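Local coordinates for putative MAR1 (Leishmania donovani, PDB 1X9G), which is of unknown function but belongs to the isochorismatase superfamily and is a putative MAR1 ribonuclease, at the interface of chains A and B. Coordinates in Å, arbitrary orientation; residue numbers count along the deposited sequence, not the author numbering. Chains: chain A/B, Putative MAR1.

The interface of chains A and B. Residues chain A 12, 165, 167, 171, 175; chain B 122, 156, 160.
A:Leu12 and B:Leu122 meet because each first torsion aims a branched end at the other chain: CG of A:Leu12 lies opposite its carbonyl carbon (chi1 -62°), whereas CG of B:Leu122, on helix 117-130, is trans to its backbone N (chi1 -176°), which puts its methyls toward chain A. Methyl CD2 of A:Leu12 is the hub of the patch, 3.9 Å from CD2 of B:Leu122. CD2 of A:Leu12 also lies 3.8 Å from CD1 of B:Leu156. The same CD2 of A:Leu12 meets CH2 of B:Trp160 at the indole edge, in the ring plane, at 3.8 Å. A forked leucine suits this place, since its CD1 is left to rest near the carbonyl O and CG of B:Leu122. On helix 147-158, B:Leu156 packs its CD1 between A:Leu12 and A:Thr167, whose CG2 is 3.7 Å from that CD1, with OE2 of A:Glu165 nearby; its CD2 lies beside CB and CG of A:Glu165. The beta-branched threonine thus offers a methyl from strand 164-167, and the extended glutamate lends its hydrocarbon stem. At the other end, CD2 of B:Leu122 approaches a polar pair on helix 169-176, where NE2 of A:Gln175 donates a hydrogen bond to OG of A:Ser171 (2.9 Å), nearly in the amide plane; this bond would restrain the amide's rotation. The patch joins two copies within the deposited tetramer and may help hold them together through apolar packing, if that assembly forms outside the crystal.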
ATOM      1  N   LEU A  12       2.941 -17.685   6.128  1.00 67.05           N
ATOM      2  CA  LEU A  12       3.502 -17.892   4.771  1.00 63.36           C
ATOM      3  C   LEU A  12       3.129 -19.285   4.238  1.00 61.85           C
ATOM      4  O   LEU A  12       2.273 -19.935   4.827  1.00 61.29           O
ATOM      5  CB  LEU A  12       5.023 -17.694   4.787  1.00 62.75           C
ATOM      6  CG  LEU A  12       5.599 -16.336   5.174  1.00 60.07           C
ATOM      7  CD1 LEU A  12       7.020 -16.449   5.609  1.00 58.42           C
ATOM      8  CD2 LEU A  12       5.517 -15.381   3.993  1.00 61.55           C
ATOM      9  N   GLU A 165      -1.330 -13.938  -0.666  1.00 50.79           N
ATOM     10  CA  GLU A 165       0.020 -13.365  -0.502  1.00 50.67           C
ATOM     11  C   GLU A 165       0.788 -13.285  -1.772  1.00 50.10           C
ATOM     12  O   GLU A 165       0.924 -14.292  -2.467  1.00 51.89           O
ATOM     13  CB  GLU A 165       0.865 -14.147   0.495  1.00 50.82           C
ATOM     14  CG  GLU A 165       0.189 -14.396   1.849  1.00 50.62           C
ATOM     15  CD  GLU A 165       1.127 -15.110   2.849  1.00 51.27           C
ATOM     16  OE1 GLU A 165       0.716 -15.218   4.019  1.00 47.17           O
ATOM     17  OE2 GLU A 165       2.239 -15.573   2.455  1.00 54.95           O
ATOM     18  N   THR A 167       4.322 -12.708  -3.418  1.00 49.37           N
ATOM     19  CA  THR A 167       5.777 -12.622  -3.205  1.00 50.03           C
ATOM     20  C   THR A 167       6.419 -12.852  -4.572  1.00 50.25           C
ATOM     21  O   THR A 167       6.072 -12.178  -5.530  1.00 50.53           O
ATOM     22  CB  THR A 167       6.301 -13.612  -2.116  1.00 49.06           C
ATOM     23  OG1 THR A 167       5.715 -14.914  -2.335  1.00 52.87           O
ATOM     24  CG2 THR A 167       5.973 -13.121  -0.654  1.00 48.80           C
ATOM     25  N   SER A 171      11.113 -16.549  -3.327  1.00 53.47           N
ATOM     26  CA  SER A 171      10.540 -16.527  -1.968  1.00 52.39           C
ATOM     27  C   SER A 171       9.722 -17.764  -1.715  1.00 52.02           C
ATOM     28  O   SER A 171       9.825 -18.360  -0.685  1.00 53.19           O
ATOM     29  CB  SER A 171       9.588 -15.339  -1.800  1.00 51.81           C
ATOM     30  OG  SER A 171       9.420 -15.062  -0.414  1.00 50.64           O
ATOM     31  N   GLN A 175      10.053 -21.042   0.959  1.00 57.73           N
ATOM     32  CA  GLN A 175       9.076 -21.029   2.026  1.00 57.79           C
ATOM     33  C   GLN A 175       8.577 -22.452   2.215  1.00 59.91           C
ATOM     34  O   GLN A 175       8.240 -22.858   3.326  1.00 60.53           O
ATOM     35  CB  GLN A 175       7.913 -20.102   1.685  1.00 56.28           C
ATOM     36  CG  GLN A 175       8.137 -18.576   1.934  1.00 56.22           C
ATOM     37  CD  GLN A 175       7.000 -17.758   1.324  1.00 56.09           C
ATOM     38  OE1 GLN A 175       5.845 -18.081   1.526  1.00 56.42           O
ATOM     39  NE2 GLN A 175       7.323 -16.752   0.524  1.00 52.97           N
TER
ATOM     40  N   LEU B 122      12.110 -12.453   5.845  1.00 51.61           N
ATOM     41  CA  LEU B 122      10.691 -12.752   5.704  1.00 51.93           C
ATOM     42  C   LEU B 122      10.241 -13.942   6.616  1.00 52.38           C
ATOM     43  O   LEU B 122       9.337 -13.804   7.432  1.00 52.35           O
ATOM     44  CB  LEU B 122      10.361 -12.934   4.203  1.00 51.01           C
ATOM     45  CG  LEU B 122       8.880 -13.177   3.837  1.00 51.39           C
ATOM     46  CD1 LEU B 122       8.011 -11.917   3.952  1.00 50.74           C
ATOM     47  CD2 LEU B 122       8.726 -13.775   2.429  1.00 51.34           C
ATOM     48  N   LEU B 156       4.388  -7.316   1.388  1.00 49.21           N
ATOM     49  CA  LEU B 156       3.705  -8.337   2.177  1.00 49.22           C
ATOM     50  C   LEU B 156       3.796  -7.938   3.670  1.00 48.28           C
ATOM     51  O   LEU B 156       2.798  -7.879   4.379  1.00 48.14           O
ATOM     52  CB  LEU B 156       4.420  -9.685   2.032  1.00 49.08           C
ATOM     53  CG  LEU B 156       3.531 -10.908   1.892  1.00 51.49           C
ATOM     54  CD1 LEU B 156       4.241 -12.173   2.420  1.00 43.58           C
ATOM     55  CD2 LEU B 156       2.077 -10.722   2.446  1.00 47.66           C
ATOM     56  N   TRP B 160       1.216  -6.734   7.604  1.00 52.51           N
ATOM     57  CA  TRP B 160       1.233  -7.608   8.810  1.00 53.96           C
ATOM     58  C   TRP B 160       1.107  -6.827  10.139  1.00 55.03           C
ATOM     59  O   TRP B 160       1.591  -7.306  11.191  1.00 56.10           O
ATOM     60  CB  TRP B 160       2.535  -8.473   8.874  1.00 52.06           C
ATOM     61  CG  TRP B 160       2.594  -9.549   7.830  1.00 53.48           C
ATOM     62  CD1 TRP B 160       1.566  -9.920   6.979  1.00 52.32           C
ATOM     63  CD2 TRP B 160       3.711 -10.412   7.503  1.00 50.89           C
ATOM     64  NE1 TRP B 160       1.981 -10.948   6.181  1.00 52.81           N
ATOM     65  CE2 TRP B 160       3.273 -11.285   6.486  1.00 48.89           C
ATOM     66  CE3 TRP B 160       5.023 -10.573   8.023  1.00 51.64           C
ATOM     67  CZ2 TRP B 160       4.099 -12.275   5.930  1.00 51.61           C
ATOM     68  CZ3 TRP B 160       5.850 -11.567   7.468  1.00 52.96           C
ATOM     69  CH2 TRP B 160       5.378 -12.394   6.415  1.00 52.74           C
TER